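Long-range contacts in immunity 23 family protein (Burkholderia dolosa AU0158, PDB 5FFP), which probably protects its own cell from a contact-dependent growth inhibition (CDI) toxin by acting as the cognate immunity protein, or antitoxin: residues P22-G27 and N42-V47; L49-R54 and S101-S106; R59-D64 and L114-E119. All coordinates share one frame; numbering follows the deposited sequence.

Contact 1. Residues P22-G27 and N42-V47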
loop_
_atom_site.group_PDB
_atom_site.type_symbol
_atom_site.label_atom_id
_atom_site.label_comp_id
_atom_site.label_asym_id
_atom_site.label_seq_id
_atom_site.Cartn_x
_atom_site.Cartn_y
_atom_site.Cartn_z
ATOM N N PRO A 22 12.250 -32.132 -4.959
ATOM C CA PRO A 22 13.369 -31.615 -4.194
ATOM C C PRO A 22 13.410 -30.083 -4.082
ATOM O O PRO A 22 14.013 -29.576 -3.151
ATOM C CB PRO A 22 14.594 -32.132 -4.966
ATOM C CG PRO A 22 14.095 -33.269 -5.809
ATOM C CD PRO A 22 12.694 -32.862 -6.161
ATOM N N ALA A 23 12.781 -29.355 -5.012
ATOM C CA ALA A 23 12.833 -27.899 -5.040
ATOM C C ALA A 23 11.683 -27.280 -4.281
ATOM O O ALA A 23 11.778 -26.156 -3.797
ATOM C CB ALA A 23 12.786 -27.413 -6.473
ATOM N N PHE A 24 10.561 -27.988 -4.260
ATOM C CA PHE A 24 9.369 -27.424 -3.738
ATOM C C PHE A 24 8.848 -28.400 -2.693
ATOM O O PHE A 24 8.311 -29.453 -3.031
ATOM C CB PHE A 24 8.349 -27.206 -4.837
ATOM C CG PHE A 24 8.872 -26.450 -6.028
ATOM C CD1 PHE A 24 9.204 -25.130 -5.913
ATOM C CD2 PHE A 24 9.043 -27.073 -7.259
ATOM C CE1 PHE A 24 9.691 -24.427 -6.989
ATOM C CE2 PHE A 24 9.526 -26.387 -8.333
ATOM C CZ PHE A 24 9.844 -25.057 -8.205
ATOM N N ALA A 25 9.050 -28.048 -1.426
ATOM C CA ALA A 25 8.453 -28.755 -0.293
ATOM C C ALA A 25 7.045 -28.244 -0.177
ATOM O O ALA A 25 6.820 -27.170 0.419
ATOM C CB ALA A 25 9.247 -28.489 1.011
ATOM N N ASN A 26 6.101 -28.970 -0.755
ATOM C CA ASN A 26 4.711 -28.530 -0.753
ATOM C C ASN A 26 3.907 -29.301 0.249
ATOM O O ASN A 26 3.962 -30.533 0.270
ATOM C CB ASN A 26 4.050 -28.750 -2.131
ATOM C CG ASN A 26 4.640 -27.864 -3.205
ATOM O OD1 ASN A 26 4.997 -26.688 -2.945
ATOM N ND2 ASN A 26 4.824 -28.439 -4.393
ATOM N N GLY A 27 3.101 -28.612 1.032
ATOM C CA GLY A 27 2.423 -29.271 2.141
ATOM C C GLY A 27 1.579 -28.330 2.982
ATOM O O GLY A 27 0.849 -27.493 2.446
ATOM N N ASN A 42 -1.869 -25.377 1.349
ATOM C CA ASN A 42 -1.530 -24.716 0.095
ATOM C C ASN A 42 -0.150 -24.106 0.142
ATOM O O ASN A 42 0.173 -23.262 -0.695
ATOM C CB ASN A 42 -2.472 -23.533 -0.202
ATOM C CG ASN A 42 -3.875 -23.970 -0.528
ATOM O OD1 ASN A 42 -4.092 -25.095 -0.981
ATOM N ND2 ASN A 42 -4.836 -23.086 -0.330
ATOM N N SER A 43 0.679 -24.527 1.092
ATOM C CA SER A 43 1.947 -23.856 1.307
ATOM C C SER A 43 3.062 -24.511 0.551
ATOM O O SER A 43 3.023 -25.710 0.369
ATOM C CB SER A 43 2.278 -23.868 2.777
ATOM O OG SER A 43 3.669 -23.609 3.021
ATOM N N THR A 44 4.047 -23.708 0.107
ATOM C CA THR A 44 5.350 -24.178 -0.327
ATOM C C THR A 44 6.295 -23.654 0.726
ATOM O O THR A 44 6.522 -22.441 0.849
ATOM C CB THR A 44 5.781 -23.636 -1.720
ATOM O OG1 THR A 44 4.862 -24.059 -2.731
ATOM C CG2 THR A 44 7.182 -24.159 -2.094
ATOM N N LEU A 45 6.833 -24.561 1.516
ATOM C CA LEU A 45 7.400 -24.187 2.788
ATOM C C LEU A 45 8.674 -23.393 2.630
ATOM O O LEU A 45 8.950 -22.509 3.442
ATOM C CB LEU A 45 7.655 -25.407 3.663
ATOM C CG LEU A 45 6.519 -26.407 3.806
ATOM C CD1 LEU A 45 7.017 -27.542 4.666
ATOM C CD2 LEU A 45 5.279 -25.796 4.429
ATOM N N GLY A 46 9.461 -23.663 1.602
ATOM C CA GLY A 46 10.646 -22.805 1.354
ATOM C C GLY A 46 10.323 -21.316 1.188
ATOM O O GLY A 46 11.013 -20.434 1.722
ATOM N N VAL A 47 9.246 -21.052 0.460
ATOM C CA VAL A 47 8.813 -19.699 0.177
ATOM C C VAL A 47 8.168 -19.092 1.408
ATOM O O VAL A 47 8.441 -17.984 1.742
ATOM C CB VAL A 47 7.793 -19.663 -1.016
ATOM C CG1 VAL A 47 7.320 -18.243 -1.263
ATOM C CG2 VAL A 47 8.416 -20.226 -2.277
HETATM O O HOH W 1 9.803 -25.474 -0.443
#
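This contact is the open end of a β-hairpin, where the start of strand 26-33 pairs antiparallel with the end of strand 36-44 just before that chain turns into helix 45-52. Backbone hydrogen bonds carry the register. Gly-27 and Ser-43 form a hydrogen-bonded pair: Gly-27 N gives a nearly straight bond to Ser-43 O (3.0 Å, 169°), whereas the return bond from Ser-43 N to Gly-27 O is longer, 3.3 Å, and reaches the carbonyl from above its plane. At the next pair toward the open end, Asn-26 and Thr-44 are non-hydrogen-bonded, with CA atoms 4.4 Å apart. Leu-45 N then donates to Ala-25 O at 2.8 Å, nearly along the C=O axis, carrying the hydrogen bonding past the last bridge to the first residue of the helix; beyond it a water accepts from both Ala-25 N and Gly-46 N.

Apolar contact is slight: the CB atoms of Ala-25 and Leu-45 lie 4.4 Å apart, and Thr-44 CG2 comes to the edge of the Phe-24 ring. Behind Ser-43, whose OG is bonded to Asp-48, lies helix 103-108.

Asn-26 and Thr-44 suit their pair because, on the same face of the sheet, a short amide and a β-hydroxyl can bond directly. With ND2 bonded to Trp-19 O, OD1 is directed at Thr-44, and Thr-44 OG1 donates to Asn-26 OD1 at 2.6 Å, in the carbonyl plane.

Contact 2. Residues L49-R54 and S101-S106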
loop_
_atom_site.group_PDB
_atom_site.type_symbol
_atom_site.label_atom_id
_atom_site.label_comp_id
_atom_site.label_asym_id
_atom_site.label_seq_id
_atom_site.Cartn_x
_atom_site.Cartn_y
_atom_site.Cartn_z
ATOM N N LEU A 49 8.805 -19.959 4.498
ATOM C CA LEU A 49 9.807 -19.793 5.566
ATOM C C LEU A 49 10.722 -18.622 5.265
ATOM O O LEU A 49 10.969 -17.806 6.141
ATOM C CB LEU A 49 10.610 -21.084 5.830
ATOM C CG LEU A 49 10.075 -22.084 6.898
ATOM C CD1 LEU A 49 8.566 -22.206 6.997
ATOM C CD2 LEU A 49 10.675 -23.470 6.670
ATOM N N SER A 50 11.187 -18.498 4.025
ATOM C CA SER A 50 12.033 -17.371 3.699
ATOM C C SER A 50 11.312 -16.015 3.866
ATOM O O SER A 50 11.949 -15.009 4.234
ATOM C CB SER A 50 12.600 -17.498 2.313
ATOM O OG SER A 50 11.583 -17.247 1.392
HETATM N N MSE A 51 10.005 -15.990 3.638
HETATM C CA MSE A 51 9.230 -14.776 3.846
HETATM C C MSE A 51 8.938 -14.466 5.323
HETATM O O MSE A 51 8.816 -13.297 5.707
HETATM C CB MSE A 51 7.997 -14.964 2.979
HETATM C CG MSE A 51 6.793 -14.133 3.423
HETATM SE SE MSE A 51 5.720 -15.009 4.872
HETATM C CE MSE A 51 4.823 -13.337 5.435
ATOM N N LEU A 52 8.785 -15.499 6.155
ATOM C CA LEU A 52 8.644 -15.290 7.605
ATOM C C LEU A 52 9.932 -14.690 8.153
ATOM O O LEU A 52 9.895 -13.814 9.027
ATOM C CB LEU A 52 8.322 -16.576 8.360
ATOM C CG LEU A 52 6.957 -17.218 8.162
ATOM C CD1 LEU A 52 6.923 -18.539 8.901
ATOM C CD2 LEU A 52 5.828 -16.313 8.603
ATOM N N SER A 53 11.058 -15.113 7.596
ATOM C CA SER A 53 12.340 -14.624 8.057
ATOM C C SER A 53 12.563 -13.137 7.798
ATOM O O SER A 53 13.438 -12.553 8.421
ATOM C CB SER A 53 13.492 -15.442 7.450
ATOM O OG SER A 53 13.800 -15.054 6.133
ATOM N N ARG A 54 11.788 -12.537 6.891
ATOM C CA ARG A 54 11.924 -11.131 6.489
ATOM C C ARG A 54 10.704 -10.303 6.902
ATOM O O ARG A 54 10.449 -9.247 6.345
ATOM C CB ARG A 54 12.138 -11.048 4.969
ATOM C CG ARG A 54 13.539 -11.485 4.521
ATOM C CD ARG A 54 13.591 -12.367 3.267
ATOM N NE ARG A 54 13.316 -11.702 2.000
ATOM C CZ ARG A 54 13.651 -12.212 0.796
ATOM N NH1 ARG A 54 14.270 -13.398 0.691
ATOM N NH2 ARG A 54 13.373 -11.530 -0.315
ATOM N N SER A 101 1.260 -13.002 9.183
ATOM C CA SER A 101 0.823 -14.212 8.484
ATOM C C SER A 101 1.876 -14.678 7.485
ATOM O O SER A 101 2.395 -13.878 6.725
ATOM C CB SER A 101 -0.462 -13.992 7.676
ATOM O OG SER A 101 -1.434 -13.264 8.380
ATOM N N ALA A 102 2.174 -15.968 7.495
ATOM C CA ALA A 102 2.785 -16.619 6.367
ATOM C C ALA A 102 1.942 -16.304 5.143
ATOM O O ALA A 102 0.762 -15.982 5.286
ATOM C CB ALA A 102 2.836 -18.107 6.608
ATOM N N GLU A 103 2.553 -16.385 3.953
ATOM C CA GLU A 103 1.882 -16.074 2.674
ATOM C C GLU A 103 0.748 -17.041 2.371
ATOM O O GLU A 103 -0.285 -16.639 1.851
ATOM C CB GLU A 103 2.855 -16.109 1.461
ATOM C CG GLU A 103 3.767 -14.897 1.298
ATOM C CD GLU A 103 4.641 -14.924 0.021
ATOM O OE1 GLU A 103 5.775 -14.370 0.045
ATOM O OE2 GLU A 103 4.203 -15.494 -1.015
ATOM N N SER A 104 0.938 -18.320 2.671
ATOM C CA SER A 104 -0.131 -19.279 2.418
ATOM C C SER A 104 -1.355 -18.860 3.226
ATOM O O SER A 104 -2.469 -18.950 2.728
ATOM C CB SER A 104 0.314 -20.720 2.710
ATOM O OG SER A 104 0.989 -20.824 3.951
ATOM N N LEU A 105 -1.139 -18.374 4.455
ATOM C CA LEU A 105 -2.253 -17.987 5.325
ATOM C C LEU A 105 -2.928 -16.696 4.861
ATOM O O LEU A 105 -4.134 -16.671 4.695
ATOM C CB LEU A 105 -1.820 -17.873 6.787
ATOM C CG LEU A 105 -1.330 -19.169 7.439
ATOM C CD1 LEU A 105 -0.693 -18.840 8.790
ATOM C CD2 LEU A 105 -2.466 -20.169 7.608
ATOM N N SER A 106 -2.153 -15.642 4.621
ATOM C CA SER A 106 -2.671 -14.425 3.951
ATOM C C SER A 106 -3.454 -14.688 2.688
ATOM O O SER A 106 -4.467 -14.040 2.422
ATOM C CB SER A 106 -1.502 -13.554 3.478
ATOM O OG SER A 106 -0.718 -13.078 4.544
#
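Van der Waals contact does all the work between residues 49-54 and 101-106, for no hydrogen bond crosses. Selenomethionine Met-51 supplies most of it: its CG stands anti to the backbone N (chi1 157°) and the chain then bends at chi2 (-84°), which brings SE to 3.7 Å from Ala-102 CA and 3.6 Å from Glu-103 N. An unbranched, flexible side chain suits this place, since it can bend and lay its heavy atom along the backbone of Ala-102 and Glu-103. Leu-52 adds a branched tip, its CD2 lying 4.0 Å from Ala-102 CB; the small alanine lets the leucine methyl reach the main chain as well.

The later part of helix 45-52 here meets the N-terminal end of helix 103-108, with Ala-102 at the N-cap position, in a buried layer also lined by strand 26-33 and helix 143-154: Leu-52 touches Tyr-31 and Val-148 as well.

Glu-103 crosses Met-51 obliquely. Its chain is extended beyond CG, and the aliphatic part packs on Met-51, CG to CG at 3.8 Å, while OE1 lies 3.5 Å from Met-51 CG. Two serine hydroxyls close to the interface bond away from it: Ser-101 OG to Tyr-110 O, and Ser-104 OG to Asp-48 of the facing helix.

Contact 3. Residues R59-D64 and L114-E119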
loop_
_atom_site.group_PDB
_atom_site.type_symbol
_atom_site.label_atom_id
_atom_site.label_comp_id
_atom_site.label_asym_id
_atom_site.label_seq_id
_atom_site.Cartn_x
_atom_site.Cartn_y
_atom_site.Cartn_z
ATOM N N ARG A 59 13.310 -7.850 12.940
ATOM C CA ARG A 59 14.420 -6.907 13.227
ATOM C C ARG A 59 13.988 -5.530 13.780
ATOM O O ARG A 59 14.834 -4.708 14.113
ATOM C CB ARG A 59 15.252 -6.721 11.958
ATOM C CG ARG A 59 15.748 -8.010 11.305
ATOM C CD ARG A 59 16.590 -7.745 10.060
ATOM N NE ARG A 59 17.401 -8.906 9.682
ATOM C CZ ARG A 59 18.732 -9.029 9.815
ATOM N NH1 ARG A 59 19.332 -10.151 9.414
ATOM N NH2 ARG A 59 19.472 -8.049 10.348
ATOM N N ASN A 60 12.683 -5.283 13.881
ATOM C CA ASN A 60 12.170 -4.024 14.413
ATOM C C ASN A 60 11.076 -4.277 15.412
ATOM O O ASN A 60 10.373 -5.291 15.333
ATOM C CB ASN A 60 11.571 -3.159 13.301
ATOM C CG ASN A 60 12.562 -2.868 12.200
ATOM O OD1 ASN A 60 13.424 -2.000 12.337
ATOM N ND2 ASN A 60 12.446 -3.592 11.094
ATOM N N THR A 61 10.908 -3.314 16.318
ATOM C CA THR A 61 9.826 -3.342 17.296
ATOM C C THR A 61 8.519 -2.998 16.608
ATOM O O THR A 61 8.482 -2.267 15.629
ATOM C CB THR A 61 10.076 -2.368 18.490
ATOM O OG1 THR A 61 10.096 -0.995 18.054
ATOM C CG2 THR A 61 11.404 -2.713 19.195
ATOM N N VAL A 62 7.445 -3.550 17.122
ATOM C CA VAL A 62 6.125 -3.267 16.596
ATOM C C VAL A 62 5.249 -2.863 17.784
ATOM O O VAL A 62 4.154 -3.380 17.997
ATOM C CB VAL A 62 5.595 -4.453 15.734
ATOM C CG1 VAL A 62 6.459 -4.605 14.492
ATOM C CG2 VAL A 62 5.574 -5.780 16.507
ATOM N N GLU A 63 5.786 -1.930 18.574
ATOM C CA GLU A 63 5.089 -1.364 19.726
ATOM C C GLU A 63 3.882 -0.574 19.260
ATOM O O GLU A 63 4.001 0.282 18.378
ATOM C CB GLU A 63 6.027 -0.418 20.492
ATOM C CG GLU A 63 6.933 -1.080 21.516
ATOM C CD GLU A 63 6.300 -1.133 22.898
ATOM O OE1 GLU A 63 5.050 -1.121 22.965
ATOM O OE2 GLU A 63 7.044 -1.179 23.914
ATOM N N ASP A 64 2.723 -0.835 19.843
ATOM C CA ASP A 64 1.582 0.043 19.611
ATOM C C ASP A 64 0.593 -0.052 20.759
ATOM O O ASP A 64 -0.127 -1.048 20.907
ATOM C CB ASP A 64 0.900 -0.237 18.272
ATOM C CG ASP A 64 -0.153 0.789 17.954
ATOM O OD1 ASP A 64 -1.057 0.963 18.792
ATOM O OD2 ASP A 64 -0.083 1.416 16.886
ATOM N N LEU A 114 0.987 -8.763 14.772
ATOM C CA LEU A 114 1.707 -8.699 16.022
ATOM C C LEU A 114 1.702 -7.253 16.553
ATOM O O LEU A 114 2.108 -6.324 15.841
ATOM C CB LEU A 114 3.139 -9.148 15.804
ATOM C CG LEU A 114 3.968 -9.473 17.052
ATOM C CD1 LEU A 114 3.349 -10.604 17.848
ATOM C CD2 LEU A 114 5.394 -9.834 16.665
ATOM N N VAL A 115 1.256 -7.070 17.798
ATOM C CA VAL A 115 1.372 -5.783 18.501
ATOM C C VAL A 115 2.088 -6.016 19.833
ATOM O O VAL A 115 1.688 -6.878 20.622
ATOM C CB VAL A 115 -0.019 -5.182 18.804
ATOM C CG1 VAL A 115 0.102 -3.926 19.658
ATOM C CG2 VAL A 115 -0.789 -4.882 17.527
ATOM N N GLU A 116 3.134 -5.238 20.097
ATOM C CA GLU A 116 3.898 -5.381 21.323
ATOM C C GLU A 116 3.546 -4.238 22.284
ATOM O O GLU A 116 3.137 -3.165 21.846
ATOM C CB GLU A 116 5.402 -5.373 21.028
ATOM C CG GLU A 116 5.886 -6.539 20.176
ATOM C CD GLU A 116 7.383 -6.428 19.862
ATOM O OE1 GLU A 116 7.964 -5.356 20.137
ATOM O OE2 GLU A 116 7.995 -7.395 19.373
ATOM N N TYR A 117 3.666 -4.497 23.591
ATOM C CA TYR A 117 3.559 -3.466 24.594
ATOM C C TYR A 117 4.506 -3.773 25.735
ATOM O O TYR A 117 4.370 -4.797 26.402
ATOM C CB TYR A 117 2.132 -3.319 25.140
ATOM C CG TYR A 117 2.022 -2.229 26.201
ATOM C CD1 TYR A 117 1.918 -0.895 25.835
ATOM C CD2 TYR A 117 2.042 -2.537 27.562
ATOM C CE1 TYR A 117 1.831 0.109 26.789
ATOM C CE2 TYR A 117 1.957 -1.541 28.531
ATOM C CZ TYR A 117 1.848 -0.220 28.136
ATOM O OH TYR A 117 1.747 0.783 29.057
ATOM N N ASP A 118 5.457 -2.879 25.954
ATOM C CA ASP A 118 6.394 -3.034 27.031
ATOM C C ASP A 118 7.039 -4.431 26.928
ATOM O O ASP A 118 7.883 -4.635 26.051
ATOM C CB ASP A 118 5.678 -2.751 28.370
ATOM C CG ASP A 118 6.643 -2.444 29.490
ATOM O OD1 ASP A 118 6.435 -2.943 30.617
ATOM O OD2 ASP A 118 7.611 -1.691 29.240
ATOM N N GLU A 119 6.609 -5.377 27.777
ATOM C CA GLU A 119 7.174 -6.733 27.852
ATOM C C GLU A 119 6.196 -7.852 27.406
ATOM O O GLU A 119 6.496 -9.037 27.533
ATOM C CB GLU A 119 7.706 -7.001 29.272
ATOM C CG GLU A 119 9.022 -6.278 29.577
ATOM C CD GLU A 119 10.140 -6.524 28.553
ATOM O OE1 GLU A 119 11.221 -5.930 28.750
ATOM O OE2 GLU A 119 9.973 -7.294 27.568
#
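A loop crosses the outermost strand of the three-stranded sheet here: residues 59-64, which lead into helix 65-69, meet the end of strand 110-117 at a single bridge between Glu-63 and Glu-116, their directions 87° apart. Two backbone bonds flank the bridge. Glu-116 N donates to Val-62 O at 3.0 Å, straight at the hydrogen but arriving above the carbonyl plane, and Asp-64 N donates to Glu-116 O at 3.1 Å, in the carbonyl plane.

Glu-63 reaches along the strand. Its CB starts away from it, but the bend at chi2 (-91°) swings the carboxylate back so that OE2 accepts from Asp-118 N at 3.1 Å, from above the carboxylate plane. OE1 lies 3.0 Å from Glu-116 O, two acceptors that would repel if the carboxylate is charged; the bond from Asp-118 N may offset this.

Val-62, compact and branched, fits between its neighbours: CG2 lies 3.8 Å from Glu-116 CG and 4.1 Å from Leu-114 CD2. Beyond that methylene, Glu-116 OE2 makes a weak bond to Gln-145 of helix 143-154.

Asp-64 is the N-cap of helix 65-69, its OD1 accepting from Leu-67 N. That helix touches Val-115 through Leu-67 and Phe-68, and strand 120-127 is the antiparallel neighbour of strand 110-117.

Overall arrangement
Contacts 1 and 2 are neighbours, their centres 12 Å apart, and share helix 45-52: its start continues the pairing at the open end of the hairpin in contact 1 and its later part packs in contact 2. Asp-48 of this helix bonds both Ser-43 OG and Ser-104 OG, and Ser-43 CB meets Ser-104 OG at 3.5 Å. Contact 3 has its centre 18 Å from that of contact 2, with nearest atoms about 6 Å apart. Contacts 1 and 3 lie on opposite sides of the chain's centre, 30 Å between centres. In sequence, contact 1 closes before the others open, whereas contacts 2 and 3 interleave, 59-64 following 49-54 and 114-119 following 101-106. Contact 2 is the most central, 8 Å from the chain's centre against 18 Å and 14 Å for contacts 1 and 3.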